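PDB 2F06: acetohydroxyacid synthase small subunit Related from Bacteroides thetaiotaomicron, which is of unknown function but carries a pair of ACT domains and binds histidine, consistent with a regulatory, amino-acid-sensing role. Local coordinates for residues I11-K16 with L37-N42; T24-K29 with Y59-D64; I77-P80 with G84-A87; N113-P118 with S139-L144; V127-E130 with D134-A137. All coordinates share one frame; numbering follows the deposited sequence.

Contact 1: I11-K16 with L37-N42; sequences IFLENK and LCIAEN
L13 and E41 bring the two backbones closest, yet their CA atoms stay 9.2 Å apart, because strand 46-52 runs between strands 5-13 and 34-41 and hydrogen-bonds to both. The gap is bridged by side chains reaching across it, at two points. At the first, the end methyls meet: L13 CD1 lies 4.1 Å from I39 CD1, the two chains crossing at about a right angle. I39 gets there by holding its longer branch fully extended (chi2 -171°), which carries CD1 over the intervening strand. L48 of that strand touches I39. This is the sheet of the first ACT domain, a ferredoxin-like fold in which the first and second strands in sequence run parallel with the third strand between them. Strand 34-41 is continued by the second subunit, whose C38 forms a disulfide with C38 here and whose M103 packs on I39. The second point is polar. The loop after strand 5-13 turns K16 back toward the end of strand 34-41, its chain bent at chi2 and then stretched out, and NZ donates to N42 O at 2.8 Å. The donor approaches nearly along the C=O axis, with a C=O...N angle of 165°. On the way, NZ passes 3.9 Å from E41 CB, and CE lies 3.3 Å from the same N42 O. The ammonium also makes a salt bridge to E101 of the second subunit, while N42 OD1 accepts from the backbone N of D44 and F45.

Contact 2: T24-K29 with Y59-D64; sequences TEVLAK and YKALKD
V26 and L27 on helix 19-29 face A61 and L62 on helix 55-64, and every touch between the two segments is apolar. Their axes approach to 9.8 Å and run at 129° to each other, closer to antiparallel than parallel. V26 works through one branch: with CG1 anti to the backbone N (chi1 -177°), that methyl reaches A61 CB at 3.9 Å and L62 CD2 at 4.1 Å, nestling between the small residue and the large one. L62 divides its methyls between two partners. While CD2 lies against V26, CD1 meets L27 CD2 at 3.9 Å, the two leucine chains crossing at about a right angle. These are the two helices of the first ACT domain, lying side by side on one face of its sheet; L62 also rests on L9 and I11 of strand 5-13 and on V69, and F67 packs against both V26 and L62. No polar interaction crosses between the segments. Within the helices, backbone bonds of the i to i+4 kind tie K29 N to E25 O and D64 N to K60 O, and a long salt bridge joins K60 NZ to D64 OD2 at 3.7 Å. Beyond the segment, A61 O also accepts from N65 ND2. The pairing therefore depends on V26 fitting against A61 and L62, on L27 meeting L62, and on burial against the sheet.

Contact 3: I77-P80 with G84-A87; sequences ISCP and GALA. With HIS (histidine), chain C.
L86 N donates to OXT of the bound histidine at 3.0 Å, with an almost straight N-H...O angle of 167°. A85 N lies farther from the same oxygen, at 3.5 Å. The carboxylate thus sits at the N-terminal end of helix 85-95, where the first-turn amides and the helix dipole would tend to favour a negative charge. G84, with its positive phi, occupies the N-cap position. L86 CB also approaches OXT closely, at 3.3 Å. Its apolar contact is with the ring: with CG anti to the backbone N (chi1 -176°), the CD2 methyl of L86 reaches the imidazole carbon CD2 of the ligand at 3.5 Å. Between the protein segments, A85 is the meeting point. Its CB presses on P80 O at a tight 3.1 Å, and C79 SG comes to 4.3 Å from the same CB. P80 O also lies 3.6 Å from CB of the ligand. The pocket is completed by N81 OD1 and S105 OG, and by N33 OD1 and L34 O of the second subunit, all hydrogen-bonded to the histidine, so the ligand lies at a subunit interface as in many ACT domains. Strand 69-80 ends here and leads through a short loop into helix 85-95, while its residues I77 and C79 bond to strand 111-118 on one edge and S78 bonds to D134 of strand 134-136 on the other.

Contact 4: N113-P118 with S139-L144; sequences NVVIRP and SDLYKL
N113 offers one face of its side-chain amide to L144, whose CD2 methyl stands off the amide plane, displaced past CG toward the gap between the oxygen and the nitrogen. It is therefore almost equally far from the three flat atoms of N113: 3.9 Å to OD1 and 4.1 Å to both CG and ND2. The two side chains come from opposite directions, and no hydrogen bond joins them. At the nitrogen end of the amide, L136 of strand 134-136 comes close to ND2, and F106 of the second subunit packs on both N113 and L144. The other touch is aliphatic: V115 CG2 meets L141 CD1 at 4.0 Å. L141 reaches it with CG turned away from the backbone N (chi1 -152°). The chain ends here, in the second ACT domain: helix 138-141 runs into a type I turn from L141 to L144, whose closing bond from L144 N to L141 O is weak at 3.5 Å. I51 of strand 46-52, from the first domain, touches V115 and L141, so these two meet at the junction with that domain. L144 OXT accepts from ND2 of N81 of the second subunit, a residue of the histidine pocket. Across the two segments, then, the amide serves as a surface for a methyl and the contact is van der Waals, while the polar grip on the terminus is made by its carboxylate on the neighbouring subunit.

Contact 5: V127-E130 with D134-A137; sequences VLKE and DLLA
L128 holds CG anti to its carbonyl carbon (chi1 -60°) with chi2 extended at 178°, aiming its methyls off helix 121-130, while L135 turns its branch away from a staggered setting (chi2 147°) and spreads both methyls toward the helix. The pair packs helix against strand within a beta-alpha-beta crossover. Strand 111-118, helix 121-130 and strand 134-136 form it, with strand 69-80 lying between the two parallel strands, as in the last unit of an ACT domain. The backbones come nearest at L128 and L135, CA to CA 7.3 Å, and the segments are joined by a three-residue loop. L135 straddles two successive helix residues. Its CD2 meets L128 CD1 at 3.6 Å, a close methyl-methyl contact in which the chains cross at about a right angle, and its CD1 lies 4.0 Å from L128 CB. Below the leucines is the sheet: I77 of strand 69-80 packs on both, V75 on L135. Helix 85-95 flanks the other side of L128 through V89 and L93, so this leucine is buried between the two helices and the sheet, while L135 stays partly exposed. Strand 134-136 is only weakly bonded, pairing with strand 69-80 through D134 to S78 and L136 to G76, and A137 after it is the N-cap of helix 138-141. K129 contributes only the aliphatic part of its chain: it bends at chi3, taking NZ away toward the exposed side, and its CG covers the outer methyl, L135 CD1, at 3.5 Å.

Contacts 1 and 2 belong to the first ACT domain and contacts 3, 4 and 5 to the second. The domains follow one another along the chain, with strand 69-80 passing from one to the other. In the first domain segments alternate, and I11 of contact 1 packs on L62 of contact 2, the centres about 15 Å apart. In the second, contact 3 precedes contact 4, in whose loop contact 5 is nested, and the three touch, their centres about 11 to 13 Å apart. Contacts 1 and 3 lie about 27 Å apart on opposite sides of the chain's centre, yet both reach the second subunit, consistent with histidine sites formed between subunits.

Contact 1: I11-K16 with L37-N42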
# COMPACT_ATOMS: atom_id res chain seq x y z
N ILE A 11 -5.80 -11.67 3.84
CA ILE A 11 -7.17 -11.46 4.13
C ILE A 11 -7.58 -9.97 3.98
O ILE A 11 -6.99 -9.07 4.65
CB ILE A 11 -7.53 -11.99 5.54
CG1 ILE A 11 -7.04 -13.41 5.77
CG2 ILE A 11 -9.05 -11.92 5.77
CD1 ILE A 11 -6.66 -13.68 7.21
N PHE A 12 -8.59 -9.74 3.12
CA PHE A 12 -9.09 -8.39 2.81
C PHE A 12 -9.99 -7.92 3.95
O PHE A 12 -10.98 -8.56 4.25
CB PHE A 12 -9.80 -8.38 1.46
CG PHE A 12 -10.44 -7.03 1.06
CD1 PHE A 12 -9.64 -5.89 0.79
CD2 PHE A 12 -11.84 -6.93 0.91
CE1 PHE A 12 -10.23 -4.67 0.37
CE2 PHE A 12 -12.46 -5.75 0.51
CZ PHE A 12 -11.64 -4.60 0.24
N LEU A 13 -9.57 -6.87 4.66
CA LEU A 13 -10.29 -6.37 5.84
C LEU A 13 -10.96 -5.12 5.31
O LEU A 13 -10.28 -4.09 5.03
CB LEU A 13 -9.33 -5.98 6.99
CG LEU A 13 -8.16 -6.83 7.50
CD1 LEU A 13 -7.06 -6.01 8.31
CD2 LEU A 13 -8.61 -8.08 8.23
N GLU A 14 -12.26 -5.18 5.13
CA GLU A 14 -13.02 -4.02 4.70
C GLU A 14 -13.27 -3.02 5.86
O GLU A 14 -12.78 -3.24 6.95
CB GLU A 14 -14.30 -4.51 4.07
CG GLU A 14 -15.14 -5.35 4.93
CD GLU A 14 -16.59 -4.98 4.77
OE1 GLU A 14 -16.93 -3.80 5.04
OE2 GLU A 14 -17.41 -5.86 4.40
N ASN A 15 -13.96 -1.91 5.64
CA ASN A 15 -14.40 -1.10 6.84
C ASN A 15 -13.12 -0.50 7.56
O ASN A 15 -12.36 0.20 6.89
CB ASN A 15 -15.40 -2.00 7.64
CG ASN A 15 -15.53 -1.68 9.11
OD1 ASN A 15 -15.32 -2.56 9.95
ND2 ASN A 15 -15.93 -0.46 9.45
N LYS A 16 -12.86 -0.77 8.86
CA LYS A 16 -11.55 -0.43 9.58
C LYS A 16 -11.57 -0.72 11.10
O LYS A 16 -10.58 -0.43 11.79
CB LYS A 16 -11.15 1.06 9.41
CG LYS A 16 -10.16 1.41 8.27
CD LYS A 16 -8.66 1.47 8.69
CE LYS A 16 -7.72 1.16 7.47
NZ LYS A 16 -6.24 1.36 7.67
N LEU A 37 2.00 -12.21 11.85
CA LEU A 37 1.15 -11.48 10.99
C LEU A 37 1.67 -10.06 10.78
O LEU A 37 2.56 -9.60 11.50
CB LEU A 37 -0.28 -11.50 11.50
CG LEU A 37 -0.50 -10.97 12.88
CD1 LEU A 37 -0.05 -9.47 12.90
CD2 LEU A 37 -1.99 -11.19 13.22
N CYS A 38 1.10 -9.38 9.81
CA CYS A 38 1.61 -8.11 9.41
C CYS A 38 0.41 -7.57 8.65
O CYS A 38 -0.22 -8.27 7.83
CB CYS A 38 2.82 -8.35 8.50
SG CYS A 38 3.41 -6.90 7.89
N ILE A 39 0.02 -6.36 8.94
CA ILE A 39 -1.03 -5.80 8.14
C ILE A 39 -0.40 -4.88 7.10
O ILE A 39 0.35 -3.97 7.43
CB ILE A 39 -2.00 -4.99 9.00
CG1 ILE A 39 -2.67 -5.94 9.96
CG2 ILE A 39 -2.94 -4.20 8.12
CD1 ILE A 39 -3.79 -5.34 10.71
N ALA A 40 -0.74 -5.10 5.83
CA ALA A 40 -0.37 -4.08 4.82
C ALA A 40 -1.60 -3.19 4.57
O ALA A 40 -2.52 -3.62 3.90
CB ALA A 40 0.06 -4.75 3.56
N GLU A 41 -1.61 -1.94 5.07
CA GLU A 41 -2.83 -1.11 5.11
C GLU A 41 -2.84 0.07 4.14
O GLU A 41 -1.79 0.62 3.78
CB GLU A 41 -3.05 -0.57 6.55
CG GLU A 41 -2.45 0.83 6.82
CD GLU A 41 -0.92 0.83 6.81
OE1 GLU A 41 -0.32 -0.25 6.74
OE2 GLU A 41 -0.32 1.88 6.87
N ASN A 42 -4.04 0.50 3.76
CA ASN A 42 -4.15 1.80 3.16
C ASN A 42 -5.16 2.60 4.02
O ASN A 42 -5.65 2.10 5.05
CB ASN A 42 -4.54 1.65 1.69
CG ASN A 42 -5.93 1.02 1.51
OD1 ASN A 42 -6.94 1.49 2.12
ND2 ASN A 42 -6.00 -0.08 0.71

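Contact 2: T24-K29 with Y59-D64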
# COMPACT_ATOMS: atom_id res chain seq x y z
N THR A 24 -10.00 -12.34 13.79
CA THR A 24 -9.23 -13.05 14.83
C THR A 24 -10.15 -13.92 15.68
O THR A 24 -9.70 -14.96 16.21
CB THR A 24 -8.43 -12.09 15.75
OG1 THR A 24 -9.31 -11.10 16.29
CG2 THR A 24 -7.22 -11.45 14.93
N GLU A 25 -11.40 -13.51 15.79
CA GLU A 25 -12.46 -14.35 16.40
C GLU A 25 -12.82 -15.65 15.64
O GLU A 25 -12.93 -16.70 16.25
CB GLU A 25 -13.70 -13.50 16.69
CG GLU A 25 -13.44 -12.49 17.85
CD GLU A 25 -14.63 -11.62 18.25
OE1 GLU A 25 -15.66 -11.54 17.50
OE2 GLU A 25 -14.56 -11.02 19.37
N VAL A 26 -13.09 -15.57 14.34
CA VAL A 26 -13.09 -16.77 13.45
C VAL A 26 -11.94 -17.75 13.68
O VAL A 26 -12.16 -18.94 13.87
CB VAL A 26 -13.14 -16.43 11.93
CG1 VAL A 26 -13.22 -17.74 11.10
CG2 VAL A 26 -14.37 -15.59 11.63
N LEU A 27 -10.71 -17.25 13.66
CA LEU A 27 -9.56 -18.11 13.88
C LEU A 27 -9.47 -18.68 15.28
O LEU A 27 -9.14 -19.86 15.41
CB LEU A 27 -8.27 -17.37 13.48
CG LEU A 27 -8.28 -16.98 11.99
CD1 LEU A 27 -7.01 -16.21 11.63
CD2 LEU A 27 -8.42 -18.21 11.04
N ALA A 28 -9.75 -17.87 16.33
CA ALA A 28 -9.80 -18.35 17.71
C ALA A 28 -10.79 -19.49 17.90
O ALA A 28 -10.54 -20.43 18.68
CB ALA A 28 -10.22 -17.23 18.66
N LYS A 29 -11.95 -19.37 17.26
CA LYS A 29 -13.03 -20.35 17.44
C LYS A 29 -12.60 -21.74 16.90
O LYS A 29 -13.09 -22.79 17.38
CB LYS A 29 -14.30 -19.86 16.76
CG LYS A 29 -15.37 -20.94 16.57
CD LYS A 29 -16.78 -20.33 16.35
CE LYS A 29 -17.61 -20.12 17.68
NZ LYS A 29 -18.15 -21.37 18.40
N TYR A 59 -8.27 -21.02 6.05
CA TYR A 59 -8.87 -20.59 4.79
C TYR A 59 -10.36 -20.97 4.63
O TYR A 59 -11.19 -20.16 4.22
CB TYR A 59 -8.07 -21.13 3.61
CG TYR A 59 -8.60 -20.83 2.22
CD1 TYR A 59 -8.21 -19.68 1.57
CD2 TYR A 59 -9.42 -21.73 1.55
CE1 TYR A 59 -8.62 -19.39 0.32
CE2 TYR A 59 -9.87 -21.44 0.29
CZ TYR A 59 -9.45 -20.27 -0.32
OH TYR A 59 -9.83 -19.95 -1.58
N LYS A 60 -10.71 -22.21 4.92
CA LYS A 60 -12.11 -22.61 4.70
C LYS A 60 -13.07 -21.94 5.72
O LYS A 60 -14.20 -21.58 5.35
CB LYS A 60 -12.20 -24.14 4.68
CG LYS A 60 -13.59 -24.70 4.71
CD LYS A 60 -13.55 -26.21 4.98
CE LYS A 60 -14.91 -26.71 5.47
NZ LYS A 60 -15.92 -26.15 4.52
N ALA A 61 -12.63 -21.79 6.97
CA ALA A 61 -13.37 -21.07 8.00
C ALA A 61 -13.65 -19.58 7.60
O ALA A 61 -14.81 -19.07 7.68
CB ALA A 61 -12.60 -21.12 9.34
N LEU A 62 -12.61 -18.92 7.14
CA LEU A 62 -12.73 -17.58 6.63
C LEU A 62 -13.68 -17.45 5.44
O LEU A 62 -14.53 -16.57 5.47
CB LEU A 62 -11.34 -16.99 6.34
CG LEU A 62 -10.63 -16.77 7.68
CD1 LEU A 62 -9.06 -16.63 7.50
CD2 LEU A 62 -11.23 -15.53 8.33
N LYS A 63 -13.54 -18.28 4.39
CA LYS A 63 -14.51 -18.31 3.26
C LYS A 63 -15.95 -18.55 3.70
O LYS A 63 -16.90 -17.97 3.16
CB LYS A 63 -14.18 -19.43 2.25
CG LYS A 63 -12.84 -19.29 1.52
CD LYS A 63 -12.87 -18.16 0.45
CE LYS A 63 -13.83 -18.52 -0.68
NZ LYS A 63 -13.59 -17.50 -1.73
N ASP A 64 -16.12 -19.47 4.66
CA ASP A 64 -17.40 -19.81 5.27
C ASP A 64 -18.03 -18.59 5.96
O ASP A 64 -19.26 -18.47 5.99
CB ASP A 64 -17.23 -20.88 6.36
CG ASP A 64 -17.13 -22.29 5.81
OD1 ASP A 64 -17.30 -22.48 4.58
OD2 ASP A 64 -16.85 -23.21 6.62

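Contact 3: I77-P80 with G84-A87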
# COMPACT_ATOMS: atom_id res chain seq x y z
N ILE A 77 12.84 -18.10 7.35
CA ILE A 77 14.23 -18.36 7.68
C ILE A 77 14.48 -17.91 9.11
O ILE A 77 13.71 -17.12 9.69
CB ILE A 77 15.27 -17.64 6.76
CG1 ILE A 77 15.16 -16.15 6.86
CG2 ILE A 77 15.14 -18.00 5.28
CD1 ILE A 77 16.50 -15.52 6.81
N SER A 78 15.55 -18.44 9.67
CA SER A 78 15.99 -18.06 10.98
C SER A 78 17.43 -17.60 10.85
O SER A 78 18.22 -18.19 10.09
CB SER A 78 15.93 -19.31 11.89
OG SER A 78 16.40 -19.00 13.18
N CYS A 79 17.79 -16.53 11.54
CA CYS A 79 19.20 -16.16 11.59
C CYS A 79 19.57 -15.69 12.99
O CYS A 79 18.72 -15.57 13.83
CB CYS A 79 19.53 -15.07 10.56
SG CYS A 79 18.53 -13.60 10.76
N PRO A 80 20.85 -15.51 13.26
CA PRO A 80 21.16 -14.93 14.59
C PRO A 80 20.55 -13.54 14.88
O PRO A 80 20.34 -12.71 13.97
CB PRO A 80 22.71 -14.95 14.62
CG PRO A 80 23.04 -16.15 13.76
CD PRO A 80 22.08 -16.00 12.59
N GLY A 84 23.57 -7.05 11.63
CA GLY A 84 24.17 -7.45 10.35
C GLY A 84 23.83 -8.85 9.88
O GLY A 84 24.28 -9.29 8.81
N ALA A 85 23.03 -9.56 10.68
CA ALA A 85 22.77 -10.95 10.46
C ALA A 85 21.83 -11.05 9.27
O ALA A 85 22.11 -11.79 8.34
CB ALA A 85 22.18 -11.56 11.69
N LEU A 86 20.74 -10.28 9.31
CA LEU A 86 19.80 -10.21 8.18
C LEU A 86 20.47 -9.65 6.92
O LEU A 86 20.20 -10.14 5.82
CB LEU A 86 18.56 -9.38 8.54
CG LEU A 86 17.44 -9.29 7.49
CD1 LEU A 86 16.95 -10.69 6.97
CD2 LEU A 86 16.28 -8.47 8.04
N ALA A 87 21.30 -8.62 7.10
CA ALA A 87 22.13 -8.00 6.09
C ALA A 87 22.89 -9.01 5.25
O ALA A 87 23.06 -8.80 4.06
CB ALA A 87 23.17 -7.05 6.75
N HIS C . 18.58 -8.78 14.98
CA HIS C . 19.11 -9.26 13.66
C HIS C . 19.66 -8.23 12.71
O HIS C . 19.95 -7.08 13.02
CB HIS C . 18.11 -10.14 12.90
CG HIS C . 16.75 -9.52 12.62
ND1 HIS C . 15.78 -9.35 13.60
CD2 HIS C . 16.16 -9.18 11.45
CE1 HIS C . 14.68 -8.86 13.04
NE2 HIS C . 14.88 -8.76 11.74
OXT HIS C . 19.81 -8.56 11.52

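Contact 4: N113-P118 with S139-L144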
# COMPACT_ATOMS: atom_id res chain seq x y z
N ASN A 113 13.17 -14.73 13.37
CA ASN A 113 12.38 -15.46 12.39
C ASN A 113 11.98 -14.48 11.31
O ASN A 113 11.54 -13.38 11.60
CB ASN A 113 11.14 -16.05 13.10
CG ASN A 113 11.53 -17.18 14.05
OD1 ASN A 113 11.29 -17.11 15.27
ND2 ASN A 113 12.19 -18.17 13.52
N VAL A 114 12.14 -14.87 10.06
CA VAL A 114 11.86 -13.96 8.96
C VAL A 114 10.99 -14.68 7.97
O VAL A 114 11.33 -15.78 7.55
CB VAL A 114 13.17 -13.45 8.22
CG1 VAL A 114 12.82 -12.25 7.30
CG2 VAL A 114 14.27 -13.08 9.26
N VAL A 115 9.87 -14.06 7.61
CA VAL A 115 9.04 -14.48 6.49
C VAL A 115 9.30 -13.63 5.26
O VAL A 115 9.20 -12.38 5.29
CB VAL A 115 7.56 -14.38 6.87
CG1 VAL A 115 6.64 -14.56 5.62
CG2 VAL A 115 7.23 -15.38 7.97
N ILE A 116 9.62 -14.32 4.18
CA ILE A 116 9.97 -13.70 2.93
C ILE A 116 9.08 -14.04 1.80
O ILE A 116 8.85 -15.23 1.53
CB ILE A 116 11.33 -14.24 2.43
CG1 ILE A 116 12.39 -14.07 3.49
CG2 ILE A 116 11.79 -13.45 1.22
CD1 ILE A 116 12.77 -12.63 3.67
N ARG A 117 8.68 -13.03 1.04
CA ARG A 117 8.07 -13.23 -0.31
C ARG A 117 9.10 -12.72 -1.34
O ARG A 117 9.19 -11.50 -1.54
CB ARG A 117 6.80 -12.44 -0.45
CG ARG A 117 6.17 -12.44 -1.81
CD ARG A 117 6.00 -13.85 -2.32
NE ARG A 117 5.44 -13.90 -3.69
CZ ARG A 117 5.03 -15.02 -4.31
NH1 ARG A 117 5.13 -16.22 -3.73
NH2 ARG A 117 4.54 -14.94 -5.54
N PRO A 118 9.88 -13.65 -1.94
CA PRO A 118 10.93 -13.36 -2.87
C PRO A 118 10.42 -13.13 -4.30
O PRO A 118 9.31 -13.52 -4.65
CB PRO A 118 11.81 -14.62 -2.81
CG PRO A 118 10.87 -15.73 -2.53
CD PRO A 118 9.77 -15.10 -1.68
N SER A 139 6.05 -26.35 8.10
CA SER A 139 5.49 -26.84 9.36
C SER A 139 6.13 -26.21 10.60
O SER A 139 5.41 -25.97 11.56
CB SER A 139 5.56 -28.36 9.35
OG SER A 139 6.89 -28.76 9.47
N ASP A 140 7.42 -25.87 10.55
CA ASP A 140 8.09 -25.13 11.65
C ASP A 140 7.49 -23.74 11.82
O ASP A 140 7.25 -23.24 12.93
CB ASP A 140 9.60 -24.93 11.40
CG ASP A 140 10.44 -26.18 11.54
OD1 ASP A 140 10.19 -27.04 12.41
OD2 ASP A 140 11.41 -26.27 10.70
N LEU A 141 7.25 -23.09 10.70
CA LEU A 141 6.65 -21.80 10.66
C LEU A 141 5.21 -21.79 11.25
O LEU A 141 4.85 -20.89 12.03
CB LEU A 141 6.70 -21.27 9.22
CG LEU A 141 6.75 -19.81 8.90
CD1 LEU A 141 7.76 -18.97 9.70
CD2 LEU A 141 6.94 -19.61 7.37
N TYR A 142 4.40 -22.77 10.86
CA TYR A 142 3.03 -22.91 11.41
C TYR A 142 2.90 -23.22 12.94
O TYR A 142 1.79 -23.25 13.52
CB TYR A 142 2.36 -24.08 10.68
CG TYR A 142 2.28 -23.95 9.15
CD1 TYR A 142 2.40 -22.70 8.48
CD2 TYR A 142 2.08 -25.09 8.38
CE1 TYR A 142 2.28 -22.63 7.07
CE2 TYR A 142 2.00 -25.03 6.98
CZ TYR A 142 2.06 -23.81 6.35
OH TYR A 142 1.95 -23.85 4.97
N LYS A 143 4.01 -23.52 13.61
CA LYS A 143 3.94 -23.86 15.05
C LYS A 143 4.83 -22.94 15.89
O LYS A 143 5.26 -23.31 17.00
CB LYS A 143 4.28 -25.38 15.30
CG LYS A 143 5.75 -25.78 15.07
CD LYS A 143 6.22 -27.20 15.57
CE LYS A 143 5.79 -28.34 14.70
NZ LYS A 143 4.37 -28.11 14.39
N LEU A 144 5.13 -21.75 15.41
CA LEU A 144 5.99 -20.88 16.21
C LEU A 144 5.31 -20.50 17.56
O LEU A 144 5.95 -20.25 18.61
CB LEU A 144 6.38 -19.64 15.42
CG LEU A 144 7.40 -19.74 14.28
CD1 LEU A 144 7.50 -18.42 13.60
CD2 LEU A 144 8.76 -20.05 14.90
OXT LEU A 144 4.06 -20.46 17.61

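Contact 5: V127-E130 with D134-A137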
# COMPACT_ATOMS: atom_id res chain seq x y z
N VAL A 127 19.65 -20.44 -3.33
CA VAL A 127 20.72 -19.57 -2.77
C VAL A 127 20.87 -19.80 -1.26
O VAL A 127 21.96 -20.04 -0.75
CB VAL A 127 20.48 -18.02 -3.12
CG1 VAL A 127 21.45 -17.08 -2.38
CG2 VAL A 127 20.57 -17.79 -4.63
N LEU A 128 19.74 -19.80 -0.56
CA LEU A 128 19.74 -19.89 0.89
C LEU A 128 20.33 -21.21 1.34
O LEU A 128 21.13 -21.23 2.26
CB LEU A 128 18.30 -19.72 1.44
CG LEU A 128 17.57 -18.42 1.12
CD1 LEU A 128 16.19 -18.46 1.67
CD2 LEU A 128 18.29 -17.13 1.57
N LYS A 129 19.92 -22.31 0.69
CA LYS A 129 20.43 -23.66 1.01
C LYS A 129 21.97 -23.71 0.74
O LYS A 129 22.75 -24.17 1.59
CB LYS A 129 19.72 -24.78 0.19
CG LYS A 129 18.22 -25.09 0.52
CD LYS A 129 17.68 -26.35 -0.25
CE LYS A 129 17.66 -27.61 0.62
NZ LYS A 129 17.86 -28.95 -0.08
N GLU A 130 22.35 -23.22 -0.44
CA GLU A 130 23.74 -23.07 -0.87
C GLU A 130 24.57 -22.29 0.15
O GLU A 130 25.65 -22.71 0.52
CB GLU A 130 23.80 -22.35 -2.23
CG GLU A 130 24.97 -22.72 -3.14
CD GLU A 130 26.25 -21.89 -2.90
OE1 GLU A 130 26.15 -20.70 -2.49
OE2 GLU A 130 27.34 -22.43 -3.14
N ASP A 134 19.67 -21.01 7.75
CA ASP A 134 18.64 -21.84 8.36
C ASP A 134 17.30 -21.52 7.70
O ASP A 134 16.78 -20.46 7.88
CB ASP A 134 18.54 -21.57 9.87
CG ASP A 134 19.82 -21.87 10.62
OD1 ASP A 134 20.62 -22.73 10.17
OD2 ASP A 134 20.01 -21.25 11.68
N LEU A 135 16.78 -22.43 6.88
CA LEU A 135 15.45 -22.23 6.33
C LEU A 135 14.56 -22.86 7.35
O LEU A 135 14.98 -23.81 8.06
CB LEU A 135 15.30 -22.91 4.97
CG LEU A 135 15.81 -22.10 3.77
CD1 LEU A 135 16.39 -22.97 2.63
CD2 LEU A 135 14.65 -21.26 3.28
N LEU A 136 13.32 -22.40 7.40
CA LEU A 136 12.29 -23.10 8.23
C LEU A 136 11.40 -23.99 7.34
O LEU A 136 10.98 -23.57 6.24
CB LEU A 136 11.46 -22.09 8.99
CG LEU A 136 12.18 -21.15 9.97
CD1 LEU A 136 11.15 -20.15 10.55
CD2 LEU A 136 12.85 -21.84 11.15
N ALA A 137 11.17 -25.23 7.74
CA ALA A 137 10.15 -26.06 7.08
C ALA A 137 8.83 -25.30 7.20
O ALA A 137 8.65 -24.56 8.19
CB ALA A 137 10.04 -27.38 7.77